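Long-range contact in nitrogenase molybdenum-iron protein alpha chain (Clostridium pasteurianum, PDB 4WES), which forms, with the beta chain, the molybdenum-iron component of nitrogenase, which reduces dinitrogen to ammonium on an iron-sulfur-molybdenum cluster: residues N211-Y216 against N258-H263. Sequence-based numbering, arbitrary orientation.
Sequences NVLGEY and NLVQCH. With ICS (iron-sulfur-molybdenum cluster with interstitial carbon), chain F.
Asn-211 to Leu-213 pairs with Asn-258 to Val-260 as two neighbouring parallel strands in the middle of a four-stranded sheet, their short axes 4.6 Å apart and inclined by 28°. Leu-259 provides both its N-H, to Asn-211 O, and its carbonyl, to Leu-213 N (2.7 Å); Gln-261 N then binds Leu-213 O. Where the chain turns a corner at Gly-214, its carbonyl O still accepts the N-H of Cys-262 at 3.0 Å, the donor tilted 22° from the carbonyl plane.

On one face, the amides of Asn-211 and Asn-258 lie side by side, pointing the same way, and ND2 of Asn-211 donates to OD1 of Asn-258 at 2.9 Å, within the carbonyl plane of the acceptor. That same ND2 also bonds Ala-252 O, and Asn-237 holds OD1 of Asn-211, which fixes the orientation of this buried amide. Leu-213 lays CD1 against Asn-258 CG (3.5 Å), while helix 263-277 covers this face. The other face carries the looser apolar touch of Val-212 CG2 on Leu-259 CD1.

At the strand ends the cluster begins. With SG anti to its backbone N (chi1 176°), Cys-262 binds iron FE1 at 2.3 Å, and its side chain also caps the following helix. Tyr-216 brings CE2 to 3.4 Å from sulfide S2A, its hydroxyl hydrogen-bonded to Ser-265. A cluster ligand thus sits where strand gives way to helix, its backbone N-H tied to Gly-214 O; the backbone N-H it caps at that helix start would probably help to stabilise negative charge on the sulfur.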
ATOM      1  N   ASN A 211      45.055  -4.104 -10.846  1.00 10.12           N
ATOM      2  CA  ASN A 211      43.809  -4.861 -10.751  1.00 10.24           C
ATOM      3  C   ASN A 211      43.398  -4.952  -9.289  1.00  9.35           C
ATOM      4  O   ASN A 211      44.252  -5.023  -8.421  1.00 10.14           O
ATOM      5  CB  ASN A 211      43.954  -6.291 -11.217  1.00 10.72           C
ATOM      6  CG  ASN A 211      44.330  -6.439 -12.678  1.00 10.34           C
ATOM      7  OD1 ASN A 211      43.897  -5.669 -13.549  1.00 10.65           O
ATOM      8  ND2 ASN A 211      45.198  -7.433 -12.938  1.00 10.99           N
ATOM      9  N   VAL A 212      42.083  -4.967  -9.040  1.00  9.25           N
ATOM     10  CA  VAL A 212      41.574  -5.341  -7.736  1.00  9.01           C
ATOM     11  C   VAL A 212      41.060  -6.767  -7.808  1.00  8.91           C
ATOM     12  O   VAL A 212      40.105  -7.059  -8.521  1.00 10.12           O
ATOM     13  CB  VAL A 212      40.502  -4.398  -7.201  1.00 10.05           C
ATOM     14  CG1 VAL A 212      40.145  -4.762  -5.753  1.00 11.66           C
ATOM     15  CG2 VAL A 212      40.941  -2.949  -7.285  1.00 12.34           C
ATOM     16  N   LEU A 213      41.759  -7.668  -7.139  1.00  9.69           N
ATOM     17  CA  LEU A 213      41.432  -9.089  -7.158  1.00  9.54           C
ATOM     18  C   LEU A 213      40.587  -9.478  -5.937  1.00  9.03           C
ATOM     19  O   LEU A 213      40.906  -9.078  -4.804  1.00  9.63           O
ATOM     20  CB  LEU A 213      42.692  -9.942  -7.151  1.00  9.72           C
ATOM     21  CG  LEU A 213      43.673  -9.809  -8.326  1.00 11.17           C
ATOM     22  CD1 LEU A 213      44.746 -10.874  -8.207  1.00 11.74           C
ATOM     23  CD2 LEU A 213      42.967  -9.859  -9.664  1.00 11.95           C
ATOM     24  N   GLY A 214      39.576 -10.316  -6.155  1.00  8.46           N
ATOM     25  CA  GLY A 214      38.755 -10.789  -5.046  1.00  8.72           C
ATOM     26  C   GLY A 214      37.914  -9.671  -4.469  1.00  8.38           C
ATOM     27  O   GLY A 214      37.859  -9.450  -3.246  1.00  8.84           O
ATOM     28  N   GLU A 215      37.240  -8.973  -5.357  1.00  8.33           N
ATOM     29  CA  GLU A 215      36.351  -7.882  -5.015  1.00  7.97           C
ATOM     30  C   GLU A 215      35.147  -7.972  -5.939  1.00  7.89           C
ATOM     31  O   GLU A 215      35.315  -8.004  -7.170  1.00  8.48           O
ATOM     32  CB  GLU A 215      37.048  -6.539  -5.163  1.00  8.78           C
ATOM     33  CG  GLU A 215      36.115  -5.364  -5.117  1.00  9.48           C
ATOM     34  CD  GLU A 215      35.216  -5.324  -3.902  1.00  9.13           C
ATOM     35  OE1 GLU A 215      34.024  -4.970  -4.061  1.00  8.96           O
ATOM     36  OE2 GLU A 215      35.712  -5.639  -2.788  1.00 11.07           O
ATOM     37  N   TYR A 216      33.938  -8.019  -5.352  1.00  7.65           N
ATOM     38  CA  TYR A 216      32.755  -8.432  -6.099  1.00  7.38           C
ATOM     39  C   TYR A 216      31.687  -7.354  -6.201  1.00  7.11           C
ATOM     40  O   TYR A 216      30.583  -7.597  -6.632  1.00  8.02           O
ATOM     41  CB  TYR A 216      32.258  -9.773  -5.557  1.00  8.26           C
ATOM     42  CG  TYR A 216      33.371 -10.787  -5.580  1.00  7.69           C
ATOM     43  CD1 TYR A 216      33.701 -11.445  -6.753  1.00  7.94           C
ATOM     44  CD2 TYR A 216      34.121 -11.048  -4.457  1.00  7.70           C
ATOM     45  CE1 TYR A 216      34.756 -12.315  -6.820  1.00  7.99           C
ATOM     46  CE2 TYR A 216      35.179 -11.947  -4.495  1.00  8.39           C
ATOM     47  CZ  TYR A 216      35.500 -12.585  -5.676  1.00  8.08           C
ATOM     48  OH  TYR A 216      36.550 -13.478  -5.747  1.00  8.77           O
ATOM     49  N   ASN A 258      48.757  -6.323  -8.700  1.00 10.56           N
ATOM     50  CA  ASN A 258      47.492  -6.903  -8.252  1.00 10.49           C
ATOM     51  C   ASN A 258      47.256  -6.568  -6.776  1.00 11.00           C
ATOM     52  O   ASN A 258      48.168  -6.688  -5.944  1.00 12.68           O
ATOM     53  CB  ASN A 258      47.525  -8.428  -8.411  1.00 10.68           C
ATOM     54  CG  ASN A 258      47.199  -8.887  -9.812  1.00 11.36           C
ATOM     55  OD1 ASN A 258      46.335  -8.306 -10.455  1.00 11.65           O
ATOM     56  ND2 ASN A 258      47.785 -10.014 -10.222  1.00 11.23           N
ATOM     57  N   LEU A 259      46.035  -6.149  -6.473  1.00 10.06           N
ATOM     58  CA  LEU A 259      45.623  -5.827  -5.108  1.00 10.42           C
ATOM     59  C   LEU A 259      44.663  -6.939  -4.657  1.00 10.06           C
ATOM     60  O   LEU A 259      43.612  -7.094  -5.244  1.00 14.26           O
ATOM     61  CB  LEU A 259      44.926  -4.489  -5.062  1.00 10.08           C
ATOM     62  CG  LEU A 259      45.588  -3.311  -5.771  1.00 12.99           C
ATOM     63  CD1 LEU A 259      44.734  -2.060  -5.657  1.00 15.22           C
ATOM     64  CD2 LEU A 259      46.990  -3.052  -5.305  1.00 13.74           C
ATOM     65  N   VAL A 260      44.962  -7.631  -3.581  1.00  9.69           N
ATOM     66  CA  VAL A 260      44.142  -8.753  -3.138  1.00  9.80           C
ATOM     67  C   VAL A 260      43.288  -8.332  -1.949  1.00  9.08           C
ATOM     68  O   VAL A 260      43.798  -8.164  -0.836  1.00 10.00           O
ATOM     69  CB  VAL A 260      45.023  -9.970  -2.814  1.00  9.94           C
ATOM     70  CG1 VAL A 260      44.228 -11.085  -2.165  1.00 10.11           C
ATOM     71  CG2 VAL A 260      45.715 -10.485  -4.075  1.00 10.36           C
ATOM     72  N   GLN A 261      41.993  -8.149  -2.191  1.00  9.12           N
ATOM     73  CA  GLN A 261      41.046  -7.776  -1.140  1.00  9.25           C
ATOM     74  C   GLN A 261      40.588  -9.040  -0.386  1.00  8.88           C
ATOM     75  O   GLN A 261      40.902  -9.188   0.776  1.00 10.91           O
ATOM     76  CB  GLN A 261      39.858  -6.988  -1.726  1.00  8.51           C
ATOM     77  CG  GLN A 261      38.782  -6.588  -0.710  1.00  8.76           C
ATOM     78  CD  GLN A 261      39.283  -5.631   0.324  1.00  9.71           C
ATOM     79  OE1 GLN A 261      39.951  -4.647  -0.013  1.00  9.98           O
ATOM     80  NE2 GLN A 261      38.929  -5.875   1.582  1.00  9.73           N
ATOM     81  N   CYS A 262      39.899  -9.934  -1.075  1.00  8.87           N
ATOM     82  CA  CYS A 262      39.561 -11.224  -0.495  1.00  8.78           C
ATOM     83  C   CYS A 262      40.686 -12.222  -0.772  1.00  9.21           C
ATOM     84  O   CYS A 262      40.813 -12.722  -1.907  1.00  9.86           O
ATOM     85  CB  CYS A 262      38.255 -11.783  -1.059  1.00  8.23           C
ATOM     86  SG  CYS A 262      37.968 -13.409  -0.383  1.00  8.76           S
ATOM     87  N   HIS A 263      41.512 -12.498   0.234  1.00  8.71           N
ATOM     88  CA  HIS A 263      42.579 -13.463   0.035  1.00  9.37           C
ATOM     89  C   HIS A 263      42.054 -14.848  -0.315  1.00  9.32           C
ATOM     90  O   HIS A 263      42.550 -15.516  -1.234  1.00  9.79           O
ATOM     91  CB  HIS A 263      43.477 -13.527   1.274  1.00 10.15           C
ATOM     92  CG  HIS A 263      44.516 -14.593   1.199  1.00  9.45           C
ATOM     93  ND1 HIS A 263      44.369 -15.828   1.799  1.00 10.57           N
ATOM     94  CD2 HIS A 263      45.725 -14.623   0.576  1.00 10.33           C
ATOM     95  CE1 HIS A 263      45.444 -16.558   1.543  1.00 11.31           C
ATOM     96  NE2 HIS A 263      46.282 -15.858   0.791  1.00 11.41           N
TER
HETATM   97 FE1  ICS F 602      35.692 -13.509  -0.266  1.00  8.52          FE
HETATM   98 MO1  ICS F 602      29.046 -14.214   1.666  1.00  7.47          MO
HETATM   99 FE2  ICS F 602      33.631 -15.186  -0.177  1.00  8.08          FE
HETATM  100 FE3  ICS F 602      33.215 -12.591  -0.670  1.00  8.15          FE
HETATM  101 FE4  ICS F 602      34.019 -13.386   1.735  1.00  8.18          FE
HETATM  102 FE5  ICS F 602      31.560 -13.676   2.466  1.00  7.79          FE
HETATM  103 FE6  ICS F 602      31.162 -15.412   0.529  1.00  7.80          FE
HETATM  104 FE7  ICS F 602      30.757 -12.892   0.088  1.00  7.73          FE
HETATM  105  CX  ICS F 602      32.435 -13.846   0.691  1.00  8.35           C
HETATM  106  S1A ICS F 602      35.365 -15.192   1.274  1.00  8.76           S
HETATM  107  S1B ICS F 602      30.564 -15.692   2.656  1.00  7.90           S
HETATM  108  S2A ICS F 602      34.363 -14.056  -2.006  1.00  8.61           S
HETATM  109  S2B ICS F 602      32.327 -16.965  -0.472  1.00  8.23           S
HETATM  110  S3A ICS F 602      33.272 -13.102   3.818  1.00  8.42           S
HETATM  111  S3B ICS F 602      29.468 -14.577  -0.642  1.00  7.64           S
HETATM  112  S4A ICS F 602      34.795 -11.558   0.586  1.00  8.70           S
HETATM  113  S4B ICS F 602      30.015 -12.114   2.033  1.00  7.77           S
HETATM  114  S5A ICS F 602      31.452 -11.439  -1.417  1.00  8.36           S